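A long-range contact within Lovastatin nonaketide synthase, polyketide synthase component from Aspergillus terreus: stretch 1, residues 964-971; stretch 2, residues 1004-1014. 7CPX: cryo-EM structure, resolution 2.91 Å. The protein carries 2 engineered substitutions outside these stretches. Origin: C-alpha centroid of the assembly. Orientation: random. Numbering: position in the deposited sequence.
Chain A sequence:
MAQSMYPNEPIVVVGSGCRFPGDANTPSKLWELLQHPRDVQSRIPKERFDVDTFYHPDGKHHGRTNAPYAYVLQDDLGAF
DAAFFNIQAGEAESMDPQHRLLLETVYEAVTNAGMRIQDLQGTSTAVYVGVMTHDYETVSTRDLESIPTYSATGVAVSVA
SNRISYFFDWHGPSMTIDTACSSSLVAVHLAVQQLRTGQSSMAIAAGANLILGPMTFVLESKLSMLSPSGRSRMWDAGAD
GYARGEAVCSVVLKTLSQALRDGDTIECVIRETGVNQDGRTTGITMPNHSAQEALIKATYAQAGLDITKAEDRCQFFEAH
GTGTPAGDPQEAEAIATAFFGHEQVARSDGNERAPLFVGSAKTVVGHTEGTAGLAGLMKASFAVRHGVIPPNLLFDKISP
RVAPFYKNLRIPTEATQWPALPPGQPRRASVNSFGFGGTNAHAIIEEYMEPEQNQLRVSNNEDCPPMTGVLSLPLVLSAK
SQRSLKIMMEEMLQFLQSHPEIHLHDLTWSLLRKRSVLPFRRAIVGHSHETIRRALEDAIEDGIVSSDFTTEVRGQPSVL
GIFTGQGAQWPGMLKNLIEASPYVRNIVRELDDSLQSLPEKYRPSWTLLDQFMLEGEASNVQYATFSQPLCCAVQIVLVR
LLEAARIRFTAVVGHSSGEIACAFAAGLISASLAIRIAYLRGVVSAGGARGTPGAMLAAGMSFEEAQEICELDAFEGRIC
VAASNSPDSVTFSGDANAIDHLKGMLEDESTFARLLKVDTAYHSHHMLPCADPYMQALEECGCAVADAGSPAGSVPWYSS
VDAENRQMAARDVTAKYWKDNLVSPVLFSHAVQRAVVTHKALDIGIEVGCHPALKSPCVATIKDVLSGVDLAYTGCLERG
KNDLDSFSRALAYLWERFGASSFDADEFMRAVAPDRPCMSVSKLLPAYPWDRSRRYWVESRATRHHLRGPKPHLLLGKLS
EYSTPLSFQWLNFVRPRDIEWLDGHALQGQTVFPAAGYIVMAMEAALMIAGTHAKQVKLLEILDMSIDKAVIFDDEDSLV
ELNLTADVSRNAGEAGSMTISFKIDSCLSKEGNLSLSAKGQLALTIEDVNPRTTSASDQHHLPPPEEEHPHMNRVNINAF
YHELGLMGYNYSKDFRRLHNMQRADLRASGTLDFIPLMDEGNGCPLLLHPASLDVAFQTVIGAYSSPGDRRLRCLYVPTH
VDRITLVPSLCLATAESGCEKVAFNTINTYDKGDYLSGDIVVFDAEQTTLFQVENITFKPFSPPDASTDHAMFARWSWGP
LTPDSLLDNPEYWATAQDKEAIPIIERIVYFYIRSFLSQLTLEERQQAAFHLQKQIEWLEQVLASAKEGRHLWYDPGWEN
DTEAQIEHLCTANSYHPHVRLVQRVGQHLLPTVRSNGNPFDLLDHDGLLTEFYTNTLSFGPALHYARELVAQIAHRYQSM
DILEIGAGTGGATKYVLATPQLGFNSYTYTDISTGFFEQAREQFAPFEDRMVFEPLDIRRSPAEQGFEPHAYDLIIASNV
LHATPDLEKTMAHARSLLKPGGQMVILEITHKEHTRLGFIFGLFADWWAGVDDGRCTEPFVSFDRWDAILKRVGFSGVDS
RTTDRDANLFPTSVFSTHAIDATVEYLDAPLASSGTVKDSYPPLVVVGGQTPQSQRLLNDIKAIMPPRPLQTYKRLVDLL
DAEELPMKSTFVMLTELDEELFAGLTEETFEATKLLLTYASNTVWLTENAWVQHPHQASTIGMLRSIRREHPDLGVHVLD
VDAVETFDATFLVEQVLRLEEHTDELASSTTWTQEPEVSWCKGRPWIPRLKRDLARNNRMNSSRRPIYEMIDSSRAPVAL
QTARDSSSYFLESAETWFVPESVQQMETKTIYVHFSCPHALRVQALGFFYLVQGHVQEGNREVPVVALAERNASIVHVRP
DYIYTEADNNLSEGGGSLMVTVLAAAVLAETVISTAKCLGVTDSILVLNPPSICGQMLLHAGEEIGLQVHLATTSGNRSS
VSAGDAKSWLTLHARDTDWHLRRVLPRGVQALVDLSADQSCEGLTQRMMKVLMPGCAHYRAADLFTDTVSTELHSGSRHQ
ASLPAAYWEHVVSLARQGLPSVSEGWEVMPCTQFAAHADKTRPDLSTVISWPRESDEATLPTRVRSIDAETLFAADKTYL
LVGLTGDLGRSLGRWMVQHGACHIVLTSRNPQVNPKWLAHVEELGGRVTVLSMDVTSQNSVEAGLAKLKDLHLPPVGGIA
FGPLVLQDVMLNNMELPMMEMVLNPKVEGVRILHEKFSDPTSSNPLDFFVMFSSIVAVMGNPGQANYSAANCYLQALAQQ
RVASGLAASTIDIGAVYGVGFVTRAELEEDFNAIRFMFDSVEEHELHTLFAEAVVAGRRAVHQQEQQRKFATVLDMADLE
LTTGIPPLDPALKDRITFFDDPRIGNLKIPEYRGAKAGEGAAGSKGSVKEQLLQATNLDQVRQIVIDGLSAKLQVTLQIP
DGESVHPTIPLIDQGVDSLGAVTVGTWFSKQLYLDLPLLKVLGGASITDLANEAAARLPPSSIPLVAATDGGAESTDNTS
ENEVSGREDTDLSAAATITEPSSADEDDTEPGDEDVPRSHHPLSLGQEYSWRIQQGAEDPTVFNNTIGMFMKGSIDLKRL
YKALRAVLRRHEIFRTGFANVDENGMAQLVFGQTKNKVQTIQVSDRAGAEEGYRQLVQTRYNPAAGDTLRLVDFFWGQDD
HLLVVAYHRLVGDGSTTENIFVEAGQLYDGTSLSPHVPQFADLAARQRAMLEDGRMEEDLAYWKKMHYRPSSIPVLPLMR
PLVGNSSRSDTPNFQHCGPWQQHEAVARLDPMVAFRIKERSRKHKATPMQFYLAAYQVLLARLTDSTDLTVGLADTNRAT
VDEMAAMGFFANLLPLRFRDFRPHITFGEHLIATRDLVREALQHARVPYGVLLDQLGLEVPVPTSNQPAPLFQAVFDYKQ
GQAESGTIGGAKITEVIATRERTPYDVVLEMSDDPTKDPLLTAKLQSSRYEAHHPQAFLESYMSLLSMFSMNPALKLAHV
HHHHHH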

ATOM      1  N   THR A 964       6.987   3.637   0.198  1.00 78.95           N
ATOM      2  CA  THR A 964       7.745   4.856   0.421  1.00 78.95           C
ATOM      3  C   THR A 964       8.620   4.700   1.651  1.00 78.95           C
ATOM      4  O   THR A 964       8.406   3.796   2.467  1.00 78.95           O
ATOM      5  CB  THR A 964       6.817   6.067   0.615  1.00 78.95           C
ATOM      6  OG1 THR A 964       5.458   5.688   0.891  1.00 78.95           O
ATOM      7  CG2 THR A 964       6.988   7.173  -0.425  1.00 78.95           C
ATOM      8  N   PRO A 965       9.619   5.568   1.816  1.00 80.29           N
ATOM      9  CA  PRO A 965      10.363   5.586   3.084  1.00 80.29           C
ATOM     10  C   PRO A 965       9.479   5.881   4.277  1.00 80.29           C
ATOM     11  O   PRO A 965       9.857   5.555   5.408  1.00 80.29           O
ATOM     12  CB  PRO A 965      11.405   6.691   2.869  1.00 80.29           C
ATOM     13  CG  PRO A 965      11.515   6.837   1.390  1.00 80.29           C
ATOM     14  CD  PRO A 965      10.152   6.544   0.852  1.00 80.29           C
ATOM     15  N   LEU A 966       8.316   6.498   4.061  1.00 79.92           N
ATOM     16  CA  LEU A 966       7.379   6.783   5.136  1.00 79.92           C
ATOM     17  C   LEU A 966       6.217   5.802   5.196  1.00 79.92           C
ATOM     18  O   LEU A 966       5.586   5.680   6.251  1.00 79.92           O
ATOM     19  CB  LEU A 966       6.819   8.204   4.994  1.00 79.92           C
ATOM     20  CG  LEU A 966       7.741   9.354   5.409  1.00 79.92           C
ATOM     21  CD1 LEU A 966       8.093   9.256   6.883  1.00 79.92           C
ATOM     22  CD2 LEU A 966       9.002   9.389   4.559  1.00 79.92           C
ATOM     23  N   SER A 967       5.921   5.106   4.101  1.00 78.65           N
ATOM     24  CA  SER A 967       4.849   4.124   4.067  1.00 78.65           C
ATOM     25  C   SER A 967       5.325   2.895   3.310  1.00 78.65           C
ATOM     26  O   SER A 967       5.926   3.010   2.240  1.00 78.65           O
ATOM     27  CB  SER A 967       3.589   4.691   3.408  1.00 78.65           C
ATOM     28  OG  SER A 967       2.567   3.713   3.342  1.00 78.65           O
ATOM     29  N   PHE A 968       5.042   1.720   3.868  1.00 76.86           N
ATOM     30  CA  PHE A 968       5.516   0.457   3.332  1.00 76.86           C
ATOM     31  C   PHE A 968       4.367  -0.535   3.336  1.00 76.86           C
ATOM     32  O   PHE A 968       3.457  -0.444   4.161  1.00 76.86           O
ATOM     33  CB  PHE A 968       6.673  -0.106   4.167  1.00 76.86           C
ATOM     34  CG  PHE A 968       7.832   0.838   4.324  1.00 76.86           C
ATOM     35  CD1 PHE A 968       7.740   1.934   5.160  1.00 76.86           C
ATOM     36  CD2 PHE A 968       9.019   0.614   3.653  1.00 76.86           C
ATOM     37  CE1 PHE A 968       8.802   2.800   5.311  1.00 76.86           C
ATOM     38  CE2 PHE A 968      10.087   1.474   3.801  1.00 76.86           C
ATOM     39  CZ  PHE A 968       9.979   2.569   4.634  1.00 76.86           C
ATOM     40  N   GLN A 969       4.425  -1.497   2.418  1.00 76.67           N
ATOM     41  CA  GLN A 969       3.438  -2.573   2.393  1.00 76.67           C
ATOM     42  C   GLN A 969       4.132  -3.824   1.865  1.00 76.67           C
ATOM     43  O   GLN A 969       4.297  -3.982   0.652  1.00 76.67           O
ATOM     44  CB  GLN A 969       2.230  -2.204   1.544  1.00 76.67           C
ATOM     45  CG  GLN A 969       1.085  -3.189   1.664  1.00 76.67           C
ATOM     46  CD  GLN A 969      -0.183  -2.692   1.006  1.00 76.67           C
ATOM     47  OE1 GLN A 969      -0.150  -1.785   0.176  1.00 76.67           O
ATOM     48  NE2 GLN A 969      -1.313  -3.283   1.377  1.00 76.67           N
ATOM     49  N   TRP A 970       4.537  -4.700   2.777  1.00 77.24           N
ATOM     50  CA  TRP A 970       5.129  -5.972   2.394  1.00 77.24           C
ATOM     51  C   TRP A 970       4.031  -6.960   2.034  1.00 77.24           C
ATOM     52  O   TRP A 970       3.127  -7.217   2.834  1.00 77.24           O
ATOM     53  CB  TRP A 970       5.987  -6.530   3.526  1.00 77.24           C
ATOM     54  CG  TRP A 970       7.190  -5.708   3.821  1.00 77.24           C
ATOM     55  CD1 TRP A 970       8.448  -5.894   3.337  1.00 77.24           C
ATOM     56  CD2 TRP A 970       7.253  -4.565   4.674  1.00 77.24           C
ATOM     57  NE1 TRP A 970       9.293  -4.936   3.835  1.00 77.24           N
ATOM     58  CE2 TRP A 970       8.582  -4.105   4.660  1.00 77.24           C
ATOM     59  CE3 TRP A 970       6.312  -3.884   5.447  1.00 77.24           C
ATOM     60  CZ2 TRP A 970       8.994  -2.997   5.389  1.00 77.24           C
ATOM     61  CZ3 TRP A 970       6.722  -2.786   6.168  1.00 77.24           C
ATOM     62  CH2 TRP A 970       8.049  -2.353   6.135  1.00 77.24           C
ATOM     63  N   LEU A 971       4.119  -7.517   0.832  1.00 78.88           N
ATOM     64  CA  LEU A 971       3.115  -8.423   0.297  1.00 78.88           C
ATOM     65  C   LEU A 971       3.681  -9.833   0.267  1.00 78.88           C
ATOM     66  O   LEU A 971       4.799 -10.045  -0.212  1.00 78.88           O
ATOM     67  CB  LEU A 971       2.695  -7.992  -1.107  1.00 78.88           C
ATOM     68  CG  LEU A 971       2.371  -6.506  -1.257  1.00 78.88           C
ATOM     69  CD1 LEU A 971       2.223  -6.135  -2.717  1.00 78.88           C
ATOM     70  CD2 LEU A 971       1.110  -6.162  -0.492  1.00 78.88           C
ATOM     71  N   GLU A1004      10.091  -7.216  12.064  1.00 85.54           N
ATOM     72  CA  GLU A1004      10.924  -7.234  10.868  1.00 85.54           C
ATOM     73  C   GLU A1004      10.601  -6.054   9.962  1.00 85.54           C
ATOM     74  O   GLU A1004      11.498  -5.485   9.329  1.00 85.54           O
ATOM     75  CB  GLU A1004      10.739  -8.552  10.121  1.00 85.54           C
ATOM     76  CG  GLU A1004      11.279  -9.756  10.870  1.00 85.54           C
ATOM     77  CD  GLU A1004      12.784  -9.709  11.039  1.00 85.54           C
ATOM     78  OE1 GLU A1004      13.435  -8.902  10.343  1.00 85.54           O
ATOM     79  OE2 GLU A1004      13.315 -10.475  11.869  1.00 85.54           O
ATOM     80  N   ALA A1005       9.325  -5.673   9.885  1.00 81.48           N
ATOM     81  CA  ALA A1005       8.960  -4.472   9.148  1.00 81.48           C
ATOM     82  C   ALA A1005       9.611  -3.245   9.764  1.00 81.48           C
ATOM     83  O   ALA A1005      10.077  -2.354   9.048  1.00 81.48           O
ATOM     84  CB  ALA A1005       7.441  -4.314   9.124  1.00 81.48           C
ATOM     85  N   ALA A1006       9.644  -3.180  11.094  1.00 83.26           N
ATOM     86  CA  ALA A1006      10.329  -2.083  11.766  1.00 83.26           C
ATOM     87  C   ALA A1006      11.810  -2.073  11.415  1.00 83.26           C
ATOM     88  O   ALA A1006      12.393  -1.010  11.169  1.00 83.26           O
ATOM     89  CB  ALA A1006      10.136  -2.199  13.277  1.00 83.26           C
ATOM     90  N   LEU A1007      12.438  -3.250  11.394  1.00 84.37           N
ATOM     91  CA  LEU A1007      13.842  -3.333  11.007  1.00 84.37           C
ATOM     92  C   LEU A1007      14.051  -2.802   9.596  1.00 84.37           C
ATOM     93  O   LEU A1007      14.975  -2.023   9.341  1.00 84.37           O
ATOM     94  CB  LEU A1007      14.334  -4.778  11.090  1.00 84.37           C
ATOM     95  CG  LEU A1007      14.524  -5.439  12.454  1.00 84.37           C
ATOM     96  CD1 LEU A1007      15.466  -6.623  12.305  1.00 84.37           C
ATOM     97  CD2 LEU A1007      15.051  -4.463  13.485  1.00 84.37           C
ATOM     98  N   MET A1008      13.208  -3.237   8.659  1.00 83.53           N
ATOM     99  CA  MET A1008      13.360  -2.807   7.275  1.00 83.53           C
ATOM    100  C   MET A1008      13.115  -1.312   7.130  1.00 83.53           C
ATOM    101  O   MET A1008      13.794  -0.648   6.340  1.00 83.53           O
ATOM    102  CB  MET A1008      12.413  -3.593   6.370  1.00 83.53           C
ATOM    103  CG  MET A1008      12.708  -5.084   6.328  1.00 83.53           C
ATOM    104  SD  MET A1008      11.809  -5.952   5.029  1.00 83.53           S
ATOM    105  CE  MET A1008      12.668  -5.366   3.571  1.00 83.53           C
ATOM    106  N   ILE A1009      12.155  -0.768   7.878  1.00 81.85           N
ATOM    107  CA  ILE A1009      11.903   0.667   7.836  1.00 81.85           C
ATOM    108  C   ILE A1009      13.107   1.433   8.365  1.00 81.85           C
ATOM    109  O   ILE A1009      13.534   2.430   7.772  1.00 81.85           O
ATOM    110  CB  ILE A1009      10.629   1.003   8.629  1.00 81.85           C
ATOM    111  CG1 ILE A1009       9.416   0.373   7.951  1.00 81.85           C
ATOM    112  CG2 ILE A1009      10.456   2.506   8.735  1.00 81.85           C
ATOM    113  CD1 ILE A1009       8.174   0.364   8.795  1.00 81.85           C
ATOM    114  N   ALA A1010      13.671   0.981   9.484  1.00 85.66           N
ATOM    115  CA  ALA A1010      14.849   1.645  10.030  1.00 85.66           C
ATOM    116  C   ALA A1010      16.008   1.584   9.049  1.00 85.66           C
ATOM    117  O   ALA A1010      16.731   2.570   8.863  1.00 85.66           O
ATOM    118  CB  ALA A1010      15.236   1.010  11.365  1.00 85.66           C
ATOM    119  N   GLY A1011      16.201   0.431   8.406  1.00 85.64           N
ATOM    120  CA  GLY A1011      17.229   0.331   7.384  1.00 85.64           C
ATOM    121  C   GLY A1011      16.979   1.275   6.226  1.00 85.64           C
ATOM    122  O   GLY A1011      17.916   1.848   5.662  1.00 85.64           O
ATOM    123  N   THR A1012      15.709   1.452   5.855  1.00 83.42           N
ATOM    124  CA  THR A1012      15.370   2.397   4.799  1.00 83.42           C
ATOM    125  C   THR A1012      15.798   3.810   5.166  1.00 83.42           C
ATOM    126  O   THR A1012      16.206   4.584   4.293  1.00 83.42           O
ATOM    127  CB  THR A1012      13.867   2.354   4.521  1.00 83.42           C
ATOM    128  OG1 THR A1012      13.482   1.021   4.162  1.00 83.42           O
ATOM    129  CG2 THR A1012      13.502   3.305   3.394  1.00 83.42           C
ATOM    130  N   HIS A1013      15.709   4.160   6.445  1.00 84.31           N
ATOM    131  CA  HIS A1013      16.179   5.442   6.948  1.00 84.31           C
ATOM    132  C   HIS A1013      17.615   5.377   7.449  1.00 84.31           C
ATOM    133  O   HIS A1013      18.087   6.335   8.069  1.00 84.31           O
ATOM    134  CB  HIS A1013      15.259   5.934   8.069  1.00 84.31           C
ATOM    135  CG  HIS A1013      13.849   6.172   7.630  1.00 84.31           C
ATOM    136  ND1 HIS A1013      13.449   7.333   7.005  1.00 84.31           N
ATOM    137  CD2 HIS A1013      12.742   5.397   7.725  1.00 84.31           C
ATOM    138  CE1 HIS A1013      12.158   7.264   6.734  1.00 84.31           C
ATOM    139  NE2 HIS A1013      11.705   6.100   7.161  1.00 84.31           N
ATOM    140  N   ALA A1014      18.316   4.272   7.196  1.00 89.42           N
ATOM    141  CA  ALA A1014      19.689   4.088   7.661  1.00 89.42           C
ATOM    142  C   ALA A1014      19.781   4.201   9.178  1.00 89.42           C
ATOM    143  O   ALA A1014      20.733   4.774   9.713  1.00 89.42           O
ATOM    144  CB  ALA A1014      20.637   5.087   6.994  1.00 89.42           C
TER

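Strand 967-971 runs at 134° to helix 1004-1012, with the axes 10.2 Å apart at closest approach, and two aromatic side chains fill that gap. Strand alternation sets the pattern: Phe968 and Trp970 direct their CA-to-CB bonds toward the helix, while Ser967 between Phe968 and the loop points away. Both aromatics take the m rotamer, with chi2 of 74° and -95°, so each ring stands nearly perpendicular to its CA-CB-CG plane and offers a face to small aliphatic groups.

For Trp970 that group is the methyl of Ala1005, whose CB lies 3.8 Å from the centroid of the indole six-membered ring and 28° off its normal. Ala1005 CB is 3.4 Å from Trp970 CZ3, so the methyl lies directly against the ring face. Ile1009 serves both aromatics. In its m, t conformation, Ile1009 CG1 sits over the face of Phe968, 3.6 Å from Phe968 CD1, and also meets the edge of the indole, 3.5 Å from Trp970 CH2. Met1008, m, t, p, runs along the CZ2-to-NE1 side of the indole; its CB packs 3.6 Å from Trp970 CZ2. The sulfur lies oblique to the five-membered ring, but SD is modelled too close to Trp970 NE1 for its exact position to carry weight.

Toward the helix end the contact becomes more polar. Thr1012, chi1 -58°, turns its hydroxyl back to the helix backbone, donating from OG1 to Met1008 O at 2.8 Å. Thr1012 OG1 also lies 3.4 Å from Phe968 CE2, oblique to the ring. The same rotamer also places Thr1012 CG2 4.0 Å from Pro965 CB. His1013, the first residue to leave helical phi/psi, has a CA-to-CB bond that points sideways, yet chi angles of -62° and -82° bring its imidazole back to the loop. There His1013 NE2 donates to Pro965 O at 2.6 Å, a weak hydrogen bond because the angle at hydrogen is only 123°.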